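Local coordinates for putative succinylglutamate desuccinylase / aspartoacylase (Shewanella amazonensis, PDB 3FMC), which is a putative zinc-dependent hydrolase of the succinylglutamate desuccinylase/aspartoacylase family, probably acting on ester bonds, at residues C[32-37]-C[165-170]; C[38-43]-C[51-56]; C[58-63]-C[269-274]. All blocks are in the same frame, centred on the assembly; numbering follows the deposited sequence.

Contact 1: C[32-37]-C[165-170]; sequences AGPSVY and ADIVLD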
# COMPACT_ATOMS: atom_id res chain seq x y z
N ALA C 32 -27.09 -7.91 -40.28
CA ALA C 32 -25.83 -7.58 -40.86
C ALA C 32 -25.20 -6.39 -40.19
O ALA C 32 -24.27 -5.79 -40.76
CB ALA C 32 -26.00 -7.29 -42.37
N GLY C 33 -25.69 -6.03 -39.00
CA GLY C 33 -25.15 -4.88 -38.29
C GLY C 33 -23.72 -5.12 -37.81
O GLY C 33 -23.27 -6.28 -37.77
N PRO C 34 -23.00 -4.05 -37.49
CA PRO C 34 -21.65 -4.27 -36.97
C PRO C 34 -21.68 -4.96 -35.60
O PRO C 34 -22.67 -4.84 -34.87
CB PRO C 34 -21.08 -2.85 -36.79
CG PRO C 34 -22.01 -1.92 -37.54
CD PRO C 34 -23.35 -2.62 -37.59
N SER C 35 -20.59 -5.65 -35.27
CA SER C 35 -20.43 -6.28 -33.96
C SER C 35 -19.78 -5.29 -33.00
O SER C 35 -18.94 -4.45 -33.38
CB SER C 35 -19.62 -7.57 -34.02
OG SER C 35 -18.34 -7.34 -34.57
N VAL C 36 -20.13 -5.42 -31.74
CA VAL C 36 -19.67 -4.47 -30.71
C VAL C 36 -19.12 -5.25 -29.51
O VAL C 36 -19.71 -6.26 -29.06
CB VAL C 36 -20.83 -3.60 -30.22
CG1 VAL C 36 -20.33 -2.49 -29.27
CG2 VAL C 36 -21.60 -2.98 -31.45
N TYR C 37 -18.01 -4.75 -29.01
CA TYR C 37 -17.37 -5.26 -27.81
C TYR C 37 -17.25 -4.10 -26.80
O TYR C 37 -16.72 -3.05 -27.14
CB TYR C 37 -16.01 -5.83 -28.11
CG TYR C 37 -15.23 -6.24 -26.88
CD1 TYR C 37 -15.35 -7.51 -26.32
CD2 TYR C 37 -14.37 -5.33 -26.26
CE1 TYR C 37 -14.60 -7.86 -25.15
CE2 TYR C 37 -13.64 -5.67 -25.13
CZ TYR C 37 -13.76 -6.96 -24.58
OH TYR C 37 -13.06 -7.33 -23.45
N ALA C 165 -14.42 -7.69 -32.88
CA ALA C 165 -15.52 -6.74 -33.11
C ALA C 165 -15.19 -5.61 -34.11
O ALA C 165 -14.03 -5.28 -34.37
CB ALA C 165 -15.94 -6.12 -31.75
N ASP C 166 -16.25 -4.99 -34.64
CA ASP C 166 -16.15 -3.83 -35.51
C ASP C 166 -16.06 -2.55 -34.69
O ASP C 166 -15.51 -1.57 -35.16
CB ASP C 166 -17.36 -3.73 -36.42
CG ASP C 166 -17.52 -4.97 -37.30
OD1 ASP C 166 -16.49 -5.47 -37.81
OD2 ASP C 166 -18.66 -5.47 -37.39
N ILE C 167 -16.68 -2.56 -33.51
CA ILE C 167 -16.74 -1.41 -32.60
C ILE C 167 -16.31 -1.84 -31.21
O ILE C 167 -16.82 -2.83 -30.68
CB ILE C 167 -18.18 -0.85 -32.53
CG1 ILE C 167 -18.66 -0.43 -33.94
CG2 ILE C 167 -18.29 0.33 -31.53
CD1 ILE C 167 -20.16 -0.22 -34.00
N VAL C 168 -15.38 -1.08 -30.63
CA VAL C 168 -14.86 -1.35 -29.30
C VAL C 168 -15.10 -0.14 -28.42
O VAL C 168 -14.69 0.97 -28.79
CB VAL C 168 -13.35 -1.65 -29.35
CG1 VAL C 168 -12.75 -1.72 -27.96
CG2 VAL C 168 -13.09 -2.97 -30.17
N LEU C 169 -15.79 -0.34 -27.31
CA LEU C 169 -16.05 0.74 -26.34
C LEU C 169 -15.44 0.34 -24.99
O LEU C 169 -15.86 -0.64 -24.39
CB LEU C 169 -17.55 1.01 -26.16
CG LEU C 169 -18.38 1.29 -27.42
CD1 LEU C 169 -19.87 1.46 -27.00
CD2 LEU C 169 -17.80 2.47 -28.18
N ASP C 170 -14.45 1.10 -24.54
CA ASP C 170 -13.74 0.84 -23.26
C ASP C 170 -14.29 1.86 -22.26
O ASP C 170 -14.13 3.06 -22.44
CB ASP C 170 -12.23 0.98 -23.47
CG ASP C 170 -11.40 0.37 -22.32
OD1 ASP C 170 -12.00 -0.27 -21.44
OD2 ASP C 170 -10.15 0.56 -22.31
O HOH W 1 -16.17 -8.20 -36.82
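Ser35 and Asp166 bind one another crosswise. The backbone N of Ser35 donates to Asp166 OD2 at 2.9 Å, nearly straight at 165°, meeting the anti side of the carboxylate with the donor 33° out of its plane. In return, Asp166 N reaches Ser35 OG at 3.1 Å. The hydroxyl can accept it because OG sits between the backbone N and the carbonyl carbon (chi1 57°). A water links the two side chains, accepting from Ser35 OG and donating to Asp166 OD1. An alanine in place of Asp166 would probably leave Ser35 N without its acceptor and break the water link. Beyond this pair the chains run as parallel strands: Ile167 N donates to Ser35 O, Tyr37 N to Ile167 O at 2.8 Å, and Leu169 N to Tyr37 O. Val36 and Ile167 lie on one face, their side chains crossing obliquely; Ile167 CD1 meets Val36 CG2 at 4.0 Å and Pro34 CB at 3.9 Å. On the other face Tyr37 CB rests against Ala165 CB at 3.7 Å, while Val168 CG1 lies at the edge of the tyrosine ring, near its plane. The Val36 face packs on Leu265 and Tyr264 of helix 251-267, the Tyr37 face on Leu158 and Ala162 of helix 150-163. Strands 69-72 and 237-243 continue the sheet beyond strands 36-40 and 167-174.

Contact 2: C[38-43]-C[51-56]; sequences IQANVH and AVIYQL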
# COMPACT_ATOMS: atom_id res chain seq x y z
N ILE C 38 -17.79 -4.31 -25.60
CA ILE C 38 -17.83 -3.28 -24.53
C ILE C 38 -17.22 -3.89 -23.27
O ILE C 38 -17.58 -5.00 -22.90
CB ILE C 38 -19.27 -2.81 -24.23
CG1 ILE C 38 -19.98 -2.44 -25.54
CG2 ILE C 38 -19.28 -1.67 -23.20
CD1 ILE C 38 -21.44 -1.93 -25.37
N GLN C 39 -16.30 -3.16 -22.65
CA GLN C 39 -15.71 -3.60 -21.37
C GLN C 39 -15.68 -2.45 -20.37
O GLN C 39 -15.72 -1.29 -20.73
CB GLN C 39 -14.31 -4.21 -21.53
CG GLN C 39 -13.24 -3.25 -22.02
CD GLN C 39 -11.91 -3.88 -22.19
OE1 GLN C 39 -11.80 -5.07 -22.46
NE2 GLN C 39 -10.86 -3.08 -22.02
N ALA C 40 -15.59 -2.81 -19.09
CA ALA C 40 -15.56 -1.86 -17.99
C ALA C 40 -14.64 -2.36 -16.89
O ALA C 40 -14.51 -3.59 -16.70
CB ALA C 40 -16.96 -1.69 -17.37
N ASN C 41 -14.11 -1.41 -16.14
CA ASN C 41 -13.47 -1.64 -14.81
C ASN C 41 -12.12 -2.35 -14.93
O ASN C 41 -11.73 -3.17 -14.06
CB ASN C 41 -14.49 -2.41 -13.91
CG ASN C 41 -14.31 -2.21 -12.38
OD1 ASN C 41 -15.00 -2.90 -11.60
ND2 ASN C 41 -13.47 -1.27 -11.95
N VAL C 42 -11.41 -2.07 -16.03
CA VAL C 42 -10.04 -2.53 -16.19
C VAL C 42 -9.21 -1.85 -15.09
O VAL C 42 -8.30 -2.46 -14.49
CB VAL C 42 -9.49 -2.30 -17.64
CG1 VAL C 42 -7.95 -2.48 -17.71
CG2 VAL C 42 -10.12 -3.33 -18.63
N HIS C 43 -9.51 -0.57 -14.82
CA HIS C 43 -8.96 0.14 -13.65
C HIS C 43 -9.93 -0.10 -12.49
O HIS C 43 -11.13 0.28 -12.54
CB HIS C 43 -8.75 1.62 -13.88
CG HIS C 43 -7.63 1.94 -14.80
ND1 HIS C 43 -7.77 2.86 -15.81
CD2 HIS C 43 -6.36 1.47 -14.89
CE1 HIS C 43 -6.62 2.99 -16.45
NE2 HIS C 43 -5.75 2.13 -15.93
N ALA C 51 -22.08 -0.18 -13.81
CA ALA C 51 -23.45 0.36 -13.72
C ALA C 51 -23.91 0.73 -15.12
O ALA C 51 -25.11 0.56 -15.47
CB ALA C 51 -23.50 1.62 -12.76
N VAL C 52 -22.98 1.23 -15.93
CA VAL C 52 -23.32 1.57 -17.34
C VAL C 52 -23.66 0.31 -18.16
O VAL C 52 -24.64 0.26 -18.93
CB VAL C 52 -22.25 2.47 -18.01
CG1 VAL C 52 -22.58 2.69 -19.49
CG2 VAL C 52 -22.10 3.83 -17.28
N ILE C 53 -22.85 -0.74 -17.99
CA ILE C 53 -23.09 -2.01 -18.67
C ILE C 53 -24.43 -2.60 -18.19
O ILE C 53 -25.26 -3.07 -19.01
CB ILE C 53 -21.90 -2.99 -18.50
CG1 ILE C 53 -20.71 -2.52 -19.37
CG2 ILE C 53 -22.27 -4.43 -18.84
CD1 ILE C 53 -19.44 -3.43 -19.31
N TYR C 54 -24.67 -2.52 -16.90
CA TYR C 54 -25.92 -3.00 -16.33
C TYR C 54 -27.12 -2.31 -17.03
O TYR C 54 -28.03 -2.96 -17.53
CB TYR C 54 -25.95 -2.71 -14.84
CG TYR C 54 -27.27 -3.01 -14.19
CD1 TYR C 54 -27.65 -4.33 -13.93
CD2 TYR C 54 -28.15 -1.99 -13.85
CE1 TYR C 54 -28.85 -4.62 -13.37
CE2 TYR C 54 -29.36 -2.28 -13.28
CZ TYR C 54 -29.71 -3.60 -13.05
OH TYR C 54 -30.90 -3.89 -12.45
N GLN C 55 -27.13 -0.99 -17.00
CA GLN C 55 -28.24 -0.24 -17.58
C GLN C 55 -28.37 -0.49 -19.07
O GLN C 55 -29.49 -0.59 -19.58
CB GLN C 55 -28.12 1.26 -17.30
CG GLN C 55 -28.21 1.67 -15.82
CD GLN C 55 -29.58 1.57 -15.25
OE1 GLN C 55 -30.36 0.74 -15.67
NE2 GLN C 55 -29.86 2.35 -14.25
N LEU C 56 -27.25 -0.60 -19.78
CA LEU C 56 -27.27 -0.84 -21.21
C LEU C 56 -27.90 -2.20 -21.48
O LEU C 56 -28.76 -2.34 -22.37
CB LEU C 56 -25.86 -0.74 -21.81
CG LEU C 56 -25.72 -0.85 -23.34
CD1 LEU C 56 -26.58 0.27 -24.06
CD2 LEU C 56 -24.24 -0.78 -23.74
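Ile38 and Leu56 meet through their outermost methyls, Ile38 CD1 lying 3.4 Å from Leu56 CD2, tighter than usual van der Waals contact. The two side chains are inclined to one another. One turn earlier on the helix, Ile53 slides past Ile38 in the opposite direction, its CG1 4.2 Å from Ile38 CG2. Its CD1 goes on to Ala40 CB at 3.6 Å, where the short alanine side chain receives it against the strand. The side chains that meet are all apolar and buried, and no hydrogen bond crosses the contact. Leu71 of strand 69-72 packs on Ile38, Ile53 and Leu56 alike, and Leu171 of strand 167-174 touches both isoleucines. Leu323 of the second subunit also packs on Ile53. After the strand, Asn41 ND2 donates to His43 O at 2.9 Å with the donor above the carbonyl plane, while Asn41 OD1 accepts from Asn50 ND2 in the first turn of helix 48-60, so the one amide side chain links the loop after the strand to the helix. The axes of strand 38-40 and helix 51-56 approach to 8.9 Å, their N-to-C directions 141° apart, closer to antiparallel than to parallel; with the parallel strand 69-72 following, they make a beta-alpha-beta unit. The His43-x-x-Glu46 spacing, with His172 close by, is consistent with the zinc site of M14-type metallopeptidase folds, here possibly empty.

Contact 3: C[58-63]-C[269-274]; sequences KLLEHY and GVIAET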
# COMPACT_ATOMS: atom_id res chain seq x y z
N LYS C 58 -30.03 -3.83 -19.62
CA LYS C 58 -31.47 -3.74 -19.30
C LYS C 58 -32.25 -3.10 -20.46
O LYS C 58 -33.38 -3.53 -20.78
CB LYS C 58 -31.72 -2.92 -18.05
CG LYS C 58 -31.12 -3.47 -16.78
CD LYS C 58 -31.57 -4.84 -16.43
CE LYS C 58 -32.86 -4.91 -15.72
NZ LYS C 58 -32.96 -6.32 -15.20
N LEU C 59 -31.66 -2.06 -21.05
CA LEU C 59 -32.27 -1.38 -22.22
C LEU C 59 -32.26 -2.26 -23.47
O LEU C 59 -33.26 -2.35 -24.18
CB LEU C 59 -31.53 -0.07 -22.51
CG LEU C 59 -31.80 1.10 -21.58
CD1 LEU C 59 -30.80 2.22 -21.78
CD2 LEU C 59 -33.21 1.57 -21.76
N LEU C 60 -31.13 -2.91 -23.72
CA LEU C 60 -30.94 -3.74 -24.91
C LEU C 60 -31.95 -4.87 -24.97
O LEU C 60 -32.31 -5.31 -26.05
CB LEU C 60 -29.55 -4.28 -25.01
CG LEU C 60 -28.52 -3.28 -25.53
CD1 LEU C 60 -27.12 -3.90 -25.29
CD2 LEU C 60 -28.74 -2.92 -27.01
N GLU C 61 -32.40 -5.32 -23.82
CA GLU C 61 -33.38 -6.39 -23.81
C GLU C 61 -34.65 -6.04 -24.57
O GLU C 61 -35.33 -6.95 -25.01
CB GLU C 61 -33.68 -6.82 -22.37
CG GLU C 61 -32.51 -7.64 -21.85
CD GLU C 61 -32.55 -7.86 -20.38
OE1 GLU C 61 -33.56 -7.45 -19.72
OE2 GLU C 61 -31.56 -8.43 -19.89
N HIS C 62 -34.90 -4.74 -24.79
CA HIS C 62 -36.07 -4.21 -25.49
C HIS C 62 -35.83 -3.62 -26.89
O HIS C 62 -36.71 -2.93 -27.43
CB HIS C 62 -36.69 -3.09 -24.66
CG HIS C 62 -36.89 -3.46 -23.24
ND1 HIS C 62 -37.61 -4.57 -22.85
CD2 HIS C 62 -36.47 -2.87 -22.10
CE1 HIS C 62 -37.60 -4.66 -21.53
NE2 HIS C 62 -36.93 -3.63 -21.05
N TYR C 63 -34.64 -3.80 -27.43
CA TYR C 63 -34.33 -3.31 -28.77
C TYR C 63 -34.13 -4.51 -29.67
O TYR C 63 -34.00 -5.64 -29.21
CB TYR C 63 -33.08 -2.44 -28.78
CG TYR C 63 -33.34 -1.06 -28.25
CD1 TYR C 63 -33.68 -0.04 -29.09
CD2 TYR C 63 -33.26 -0.78 -26.90
CE1 TYR C 63 -33.93 1.24 -28.62
CE2 TYR C 63 -33.50 0.47 -26.41
CZ TYR C 63 -33.84 1.49 -27.29
OH TYR C 63 -34.07 2.76 -26.81
N GLY C 269 -26.17 1.21 -36.94
CA GLY C 269 -27.02 0.12 -37.38
C GLY C 269 -26.86 -1.18 -36.65
O GLY C 269 -27.14 -2.24 -37.21
N VAL C 270 -26.44 -1.08 -35.39
CA VAL C 270 -26.30 -2.24 -34.51
C VAL C 270 -27.66 -2.62 -33.98
O VAL C 270 -27.93 -3.80 -33.80
CB VAL C 270 -25.33 -1.93 -33.34
CG1 VAL C 270 -25.38 -3.10 -32.29
CG2 VAL C 270 -23.92 -1.66 -33.89
N ILE C 271 -28.52 -1.63 -33.73
CA ILE C 271 -29.89 -1.81 -33.32
C ILE C 271 -30.79 -1.22 -34.47
O ILE C 271 -30.36 -0.32 -35.18
CB ILE C 271 -30.21 -1.18 -31.93
CG1 ILE C 271 -29.97 0.32 -31.91
CG2 ILE C 271 -29.33 -1.87 -30.86
CD1 ILE C 271 -30.33 1.03 -30.57
N ALA C 272 -31.97 -1.79 -34.67
CA ALA C 272 -32.90 -1.36 -35.75
C ALA C 272 -33.56 -0.03 -35.45
O ALA C 272 -33.78 0.81 -36.35
CB ALA C 272 -33.98 -2.44 -35.97
N GLU C 273 -33.84 0.20 -34.18
CA GLU C 273 -34.55 1.38 -33.75
C GLU C 273 -33.80 2.69 -33.95
O GLU C 273 -32.58 2.72 -33.93
CB GLU C 273 -34.90 1.28 -32.26
CG GLU C 273 -35.97 0.30 -31.90
CD GLU C 273 -35.53 -1.15 -31.82
OE1 GLU C 273 -34.35 -1.51 -32.07
OE2 GLU C 273 -36.43 -1.94 -31.47
N THR C 274 -34.57 3.75 -34.14
CA THR C 274 -34.04 5.09 -34.21
C THR C 274 -33.86 5.61 -32.79
O THR C 274 -34.80 5.64 -32.00
CB THR C 274 -35.02 6.02 -34.99
OG1 THR C 274 -35.24 5.48 -36.28
CG2 THR C 274 -34.45 7.45 -35.11
O HOH W 2 -37.37 -4.14 -30.42
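Glu273 reaches His62 through a water that donates to Glu273 OE2 at 2.6 Å and to the backbone His62 O at a longer 3.3 Å. The other carboxylate oxygen, OE1, accepts from the backbone N of Glu64, so both oxygens are engaged. That same OE1 also lies at the edge of the Tyr63 ring, near its plane, 3.4 Å from CD1. The Glu273 chain bends at chi2 (80°), which turns CD back toward the tyrosine, and the carboxylate stands 80° from the ring plane. Glu273 CB also touches the ring edge, 3.6 Å from Tyr63 CD1. Segment 58-63 holds the last part of helix 48-60 and a type I turn from Leu60 to Tyr63, while 269-274 follows helix 251-267, with Gly269 in a Schellman motif before the chain passes to Ile271. Ile271 CD1 approaches Tyr63 CD1 obliquely at 3.8 Å, and its other branch, CG2, meets Leu60 CD2 at 4.0 Å, the two side chains crossing at about a right angle. Leu262 of helix 251-267 packs against both Tyr63 and Ile271. On the neighbouring subunit, Tyr326 hydrogen-bonds to Glu61 OE2 and packs on Lys58.

In the fold
From the N terminus, the chain enters strand 36-40 at contact 1, whose partner strand comes 128 residues later. Inside that large loop, contact 2 closes a short one, laying helix 48-60 on the strand it has just left. The same helix ends in segment 58-63, which waits until residue 269 for its partner, so contact 3 opens within the loop of contact 1 and closes outside it: the two cross, whereas contacts 2 and 3 follow in series. Val270 packs on Pro34, Val36 and Ile167, joining contact 3 to contact 1, and Gln39 bonds to Asp170 between contacts 1 and 2. Together they tie the central strands to helix 48-60 and the loop that follows helix 251-267.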